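Local coordinates for ethanolamine utilization protein EutS (Streptococcus intermedius SK54 = ATCC 27335, PDB 6XPJ) that forms flat homohexamers that help build, probably as a minor component, the protein shell of a choline-degrading bacterial microcompartment, at the interface of chains A and B. Sequence-based numbering; all coordinates share one arbitrary frame. Chains: chain A/B, Ethanolamine utilization protein EutS.

Contact 1 and contact 2 lie on one subunit interface of the hexamer, their C-alpha centres about 16 Å apart. Neighbouring elements of chain A serve both: the 3-10 helix 55-57 presents the acid of contact 1, and helix 58-68, which follows directly, supplies the residues of contact 2. On chain B, strand 21-28 runs between them, giving B:Thr23 and B:Leu24 to the first and B:Ile28 to the second. The two chains use different residues, a head-to-tail pairing that can be repeated round a ring. In each contact an acid of chain A accepts a hydrogen bond from chain B, beside apolar packing.

Contact 1: the interface of chains A and B. Residues chain A 18-19, 54, 56; chain B 23-24, 51, 81.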
ATOM      1  N   PRO A  18      -1.277  10.766  -5.691  1.00 17.19           N
ATOM      2  CA  PRO A  18       0.060  11.066  -5.197  1.00 18.47           C
ATOM      3  C   PRO A  18       0.288  12.572  -5.192  1.00 18.26           C
ATOM      4  O   PRO A  18      -0.153  13.289  -6.085  1.00 18.35           O
ATOM      5  CB  PRO A  18       0.995  10.391  -6.194  1.00 21.55           C
ATOM      6  CG  PRO A  18       0.160   9.998  -7.376  1.00 22.14           C
ATOM      7  CD  PRO A  18      -1.293  10.187  -7.022  1.00 18.31           C
ATOM      8  N   GLY A  19       1.030  13.042  -4.196  1.00 16.89           N
ATOM      9  CA  GLY A  19       1.577  14.385  -4.227  1.00 18.52           C
ATOM     10  C   GLY A  19       2.838  14.460  -5.087  1.00 17.29           C
ATOM     11  O   GLY A  19       3.210  13.499  -5.779  1.00 18.65           O
ATOM     12  N   PRO A  54       5.483  11.508  -7.147  1.00 14.72           N
ATOM     13  CA  PRO A  54       5.102  10.116  -7.350  1.00 15.02           C
ATOM     14  C   PRO A  54       6.334   9.260  -7.666  1.00 16.34           C
ATOM     15  O   PRO A  54       7.354   9.776  -8.128  1.00 15.66           O
ATOM     16  CB  PRO A  54       4.112  10.217  -8.532  1.00 15.78           C
ATOM     17  CG  PRO A  54       4.558  11.398  -9.298  1.00 16.42           C
ATOM     18  CD  PRO A  54       5.069  12.364  -8.257  1.00 15.04           C
ATOM     19  N   GLU A  56       7.244   7.238  -9.988  1.00 15.04           N
ATOM     20  CA  GLU A  56       7.789   7.177 -11.355  1.00 15.77           C
ATOM     21  C   GLU A  56       8.901   8.211 -11.522  1.00 15.56           C
ATOM     22  O   GLU A  56       9.721   8.046 -12.449  1.00 18.22           O
ATOM     23  CB  GLU A  56       6.713   7.456 -12.394  1.00 16.42           C
ATOM     24  CG  GLU A  56       5.606   6.415 -12.423  1.00 16.72           C
ATOM     25  CD  GLU A  56       4.450   6.583 -11.445  1.00 16.75           C
ATOM     26  OE1 GLU A  56       4.487   7.482 -10.578  1.00 17.69           O
ATOM     27  OE2 GLU A  56       3.471   5.822 -11.592  1.00 19.38           O
TER
ATOM     28  N   THR B  23      -0.348  12.679 -12.698  1.00 14.81           N
ATOM     29  CA  THR B  23       0.551  13.417 -11.782  1.00 15.46           C
ATOM     30  C   THR B  23       1.894  13.689 -12.477  1.00 15.88           C
ATOM     31  O   THR B  23       2.653  14.539 -11.985  1.00 15.59           O
ATOM     32  CB  THR B  23       0.731  12.654 -10.472  1.00 16.70           C
ATOM     33  OG1 THR B  23      -0.552  12.236 -10.005  1.00 15.98           O
ATOM     34  CG2 THR B  23       1.416  13.491  -9.419  1.00 17.38           C
ATOM     35  N   LEU B  24       2.185  12.975 -13.563  1.00 15.07           N
ATOM     36  CA  LEU B  24       3.466  13.114 -14.283  1.00 15.46           C
ATOM     37  C   LEU B  24       3.224  12.809 -15.743  1.00 16.21           C
ATOM     38  O   LEU B  24       2.655  11.776 -16.039  1.00 15.29           O
ATOM     39  CB  LEU B  24       4.509  12.167 -13.687  1.00 15.59           C
ATOM     40  CG  LEU B  24       5.907  12.310 -14.270  1.00 15.45           C
ATOM     41  CD1 LEU B  24       6.537  13.624 -13.793  1.00 15.15           C
ATOM     42  CD2 LEU B  24       6.750  11.126 -13.893  1.00 16.51           C
ATOM     43  N   SER B  51       2.549   8.961 -14.891  1.00 14.93           N
ATOM     44  CA  SER B  51       1.961   8.501 -13.602  1.00 14.32           C
ATOM     45  C   SER B  51       0.468   8.807 -13.632  1.00 14.32           C
ATOM     46  O   SER B  51       0.100   9.976 -13.836  1.00 15.47           O
ATOM     47  CB  SER B  51       2.618   9.224 -12.469  1.00 15.91           C
ATOM     48  OG  SER B  51       2.070   8.791 -11.221  1.00 18.64           O
ATOM     49  N   GLY B  81       0.251   1.928 -11.913  1.00 16.73           N
ATOM     50  CA  GLY B  81      -0.330   3.058 -12.645  1.00 15.17           C
ATOM     51  C   GLY B  81       0.723   3.848 -13.394  1.00 15.78           C
ATOM     52  O   GLY B  81       0.761   5.073 -13.285  1.00 15.93           O
TER
HETATM   53  O   HOH W   1       0.584   5.947 -10.455  1.00 22.44           O
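B:Ser51 meets A:Glu56 and A:Pro54 across the boundary between two subunits, and it shows how one small polar side chain can serve a carboxylate and a proline ring together. Its hydroxyl OG donates a hydrogen bond of 2.8 Å to OE1 of the A:Glu56 carboxylate. The donor does not lie in the carboxylate plane but stands above it, 52° out, so the acid turns a face towards the serine. With OG trans to the backbone N of B:Ser51 (chi1 -180°), the hydroxyl projects from strand 46-53 towards chain A. The glutamate chain is bent at chi2 (85°), which folds the carboxylate back over the serine. The other oxygen, A:Glu56 OE2, is linked to water 1 at 3.1 Å, and the same water sits 3.0 Å from the backbone carbonyl O of B:Gly81. A longer link from this water returns to B:Ser51 OG, closing a small polar network that ties both carboxylate oxygens to chain B.

Beside this network the contact becomes apolar. CB of A:Pro54, a residue that follows a cis peptide bond, rests 3.7 Å from B:Ser51 OG, while A:Pro54 CG lies 3.8 Å from the methyl CG2 of B:Thr23. That methyl sits between the ring of A:Pro54 and the carbonyl O of A:Pro18, while B:Thr23 OG1 points at the A:Pro18 ring, 3.5 Å from A:Pro18 CG. At the opposite border, CD2 of B:Leu24 touches CB of A:Glu56 at 4.0 Å, adding a light apolar contact to the stem of the acid.

The patch thus combines a directional polar link with van der Waals packing of two proline rings against B:Thr23 and B:Ser51. It joins the end of strand 11-18 and the turn around A:Pro54 to strands 21-28 and 46-53 of the neighbouring subunit, and so contributes to joining adjacent subunits within the hexamer.

Contact 2: the interface of chains A and B. Residues chain A 59-60, 62-63; chain B 28, 31-32, 35.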
ATOM      1  N   ILE A  59      13.156   7.672 -11.955  1.00 16.23           N
ATOM      2  CA  ILE A  59      14.000   7.571 -13.174  1.00 17.31           C
ATOM      3  C   ILE A  59      14.487   8.978 -13.574  1.00 16.45           C
ATOM      4  O   ILE A  59      15.613   9.092 -14.101  1.00 17.71           O
ATOM      5  CB  ILE A  59      13.266   6.838 -14.315  1.00 19.76           C
ATOM      6  CG1 ILE A  59      14.250   6.396 -15.399  1.00 23.01           C
ATOM      7  CG2 ILE A  59      12.138   7.647 -14.903  1.00 21.23           C
ATOM      8  CD1 ILE A  59      15.315   5.451 -14.922  1.00 30.40           C
ATOM      9  N   ILE A  60      13.686  10.017 -13.326  1.00 16.57           N
ATOM     10  CA  ILE A  60      14.062  11.406 -13.693  1.00 16.45           C
ATOM     11  C   ILE A  60      15.204  11.829 -12.774  1.00 17.28           C
ATOM     12  O   ILE A  60      16.188  12.380 -13.252  1.00 17.04           O
ATOM     13  CB  ILE A  60      12.848  12.336 -13.588  1.00 16.47           C
ATOM     14  CG1 ILE A  60      11.738  11.910 -14.525  1.00 18.06           C
ATOM     15  CG2 ILE A  60      13.224  13.785 -13.789  1.00 17.84           C
ATOM     16  CD1 ILE A  60      10.443  12.662 -14.272  1.00 19.75           C
ATOM     17  N   ALA A  62      17.359   9.880 -11.137  1.00 16.96           N
ATOM     18  CA  ALA A  62      18.541   9.059 -11.463  1.00 17.16           C
ATOM     19  C   ALA A  62      19.248   9.660 -12.681  1.00 17.59           C
ATOM     20  O   ALA A  62      20.482   9.774 -12.677  1.00 18.00           O
ATOM     21  CB  ALA A  62      18.127   7.641 -11.743  1.00 17.82           C
ATOM     22  N   ASP A  63      18.486  10.074 -13.686  1.00 16.90           N
ATOM     23  CA  ASP A  63      19.045  10.667 -14.922  1.00 18.40           C
ATOM     24  C   ASP A  63      19.778  11.965 -14.570  1.00 19.67           C
ATOM     25  O   ASP A  63      20.912  12.181 -15.027  1.00 19.71           O
ATOM     26  CB  ASP A  63      17.940  10.909 -15.926  1.00 18.80           C
ATOM     27  CG  ASP A  63      18.472  11.515 -17.200  1.00 23.05           C
ATOM     28  OD1 ASP A  63      19.051  10.743 -17.989  1.00 24.53           O
ATOM     29  OD2 ASP A  63      18.305  12.725 -17.367  1.00 22.70           O
TER
ATOM     30  N   ILE B  28      12.192  12.665 -20.827  1.00 16.24           N
ATOM     31  CA  ILE B  28      13.667  12.741 -20.676  1.00 16.02           C
ATOM     32  C   ILE B  28      14.205  12.769 -22.102  1.00 15.97           C
ATOM     33  O   ILE B  28      14.100  11.746 -22.814  1.00 16.95           O
ATOM     34  CB  ILE B  28      14.244  11.580 -19.853  1.00 16.67           C
ATOM     35  CG1 ILE B  28      13.548  11.448 -18.501  1.00 16.77           C
ATOM     36  CG2 ILE B  28      15.751  11.773 -19.712  1.00 17.75           C
ATOM     37  CD1 ILE B  28      13.969  10.244 -17.707  1.00 18.87           C
ATOM     38  N   PRO B  31      18.314  10.552 -22.366  1.00 19.25           N
ATOM     39  CA  PRO B  31      18.688   9.808 -21.175  1.00 19.93           C
ATOM     40  C   PRO B  31      20.183   9.451 -21.155  1.00 19.77           C
ATOM     41  O   PRO B  31      20.776   9.114 -22.184  1.00 21.59           O
ATOM     42  CB  PRO B  31      17.845   8.531 -21.230  1.00 21.92           C
ATOM     43  CG  PRO B  31      16.661   8.916 -22.092  1.00 21.64           C
ATOM     44  CD  PRO B  31      17.202   9.913 -23.090  1.00 20.45           C
ATOM     45  N   ILE B  32      20.725   9.416 -19.951  1.00 21.21           N
ATOM     46  CA  ILE B  32      22.070   8.831 -19.736  1.00 22.27           C
ATOM     47  C   ILE B  32      21.965   7.307 -19.930  1.00 21.60           C
ATOM     48  O   ILE B  32      20.869   6.732 -19.787  1.00 22.02           O
ATOM     49  CB  ILE B  32      22.607   9.222 -18.349  1.00 22.39           C
ATOM     50  CG1 ILE B  32      21.795   8.559 -17.234  1.00 22.19           C
ATOM     51  CG2 ILE B  32      22.669  10.735 -18.181  1.00 24.41           C
ATOM     52  CD1 ILE B  32      22.312   8.821 -15.856  1.00 22.08           C
ATOM     53  N   VAL B  35      20.007   4.976 -17.447  1.00 26.95           N
ATOM     54  CA  VAL B  35      18.522   5.041 -17.491  1.00 28.31           C
ATOM     55  C   VAL B  35      18.013   4.087 -18.578  1.00 25.38           C
ATOM     56  O   VAL B  35      16.985   3.381 -18.390  1.00 27.24           O
ATOM     57  CB  VAL B  35      18.055   6.497 -17.691  1.00 31.99           C
ATOM     58  CG1 VAL B  35      16.620   6.584 -18.169  1.00 34.87           C
ATOM     59  CG2 VAL B  35      18.261   7.278 -16.405  1.00 34.42           C
TER
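OD1 of A:Asp63 accepts a hydrogen bond of 2.9 Å from the backbone N of B:Ile32, an example of a helix-borne acid reading the main chain of the next subunit. The bond is nearly straight at the hydrogen (167°), and the N-H approaches close to the line of the C-O bond. Because the donor is a backbone amide, this link depends on the path of the loop ahead of helix 33-39 of chain B. CA of B:Pro31 lies 3.3 Å from A:Asp63 OD1, with CG1 and CG2 of B:Ile32 also beside that oxygen. The aspartate extends from helix 58-68 with CG trans to its own N (chi1 180°), which carries the carboxylate across to chain B.

The remaining parts of A:Asp63 pack against aliphatic groups. The second oxygen, A:Asp63 OD2, faces the methyl CG2 of B:Ile28 at 3.6 Å, the two side chains passing in opposite directions. On another flank, CB of A:Asp63 touches CG2 of B:Val35 at 3.7 Å. The terminal methyl CD1 of B:Ile32 turns to the helix backbone, 3.7 Å from the carbonyl O of A:Asp63 and close to that of A:Ala62.

B:Val35 also bridges to A:Ile59, one turn earlier on the same helix. The CG1 methyl of B:Val35 comes within 3.7 Å of CG1 of A:Ile59, and the isoleucine's CD1 lies near both valine methyls. The long branch of B:Ile28 reaches towards the helix, where CD1 comes near the backbone at A:Ile59 and A:Ile60.

A mainly hydrophobic surface therefore frames a directed polar bond, which would be partly shielded by the methyls around it. For the hexamer, the site sets helix 58-68 of one subunit against strand 21-28, the following loop and helix 33-39 of the next, and is likely to set how neighbouring subunits are oriented in the ring.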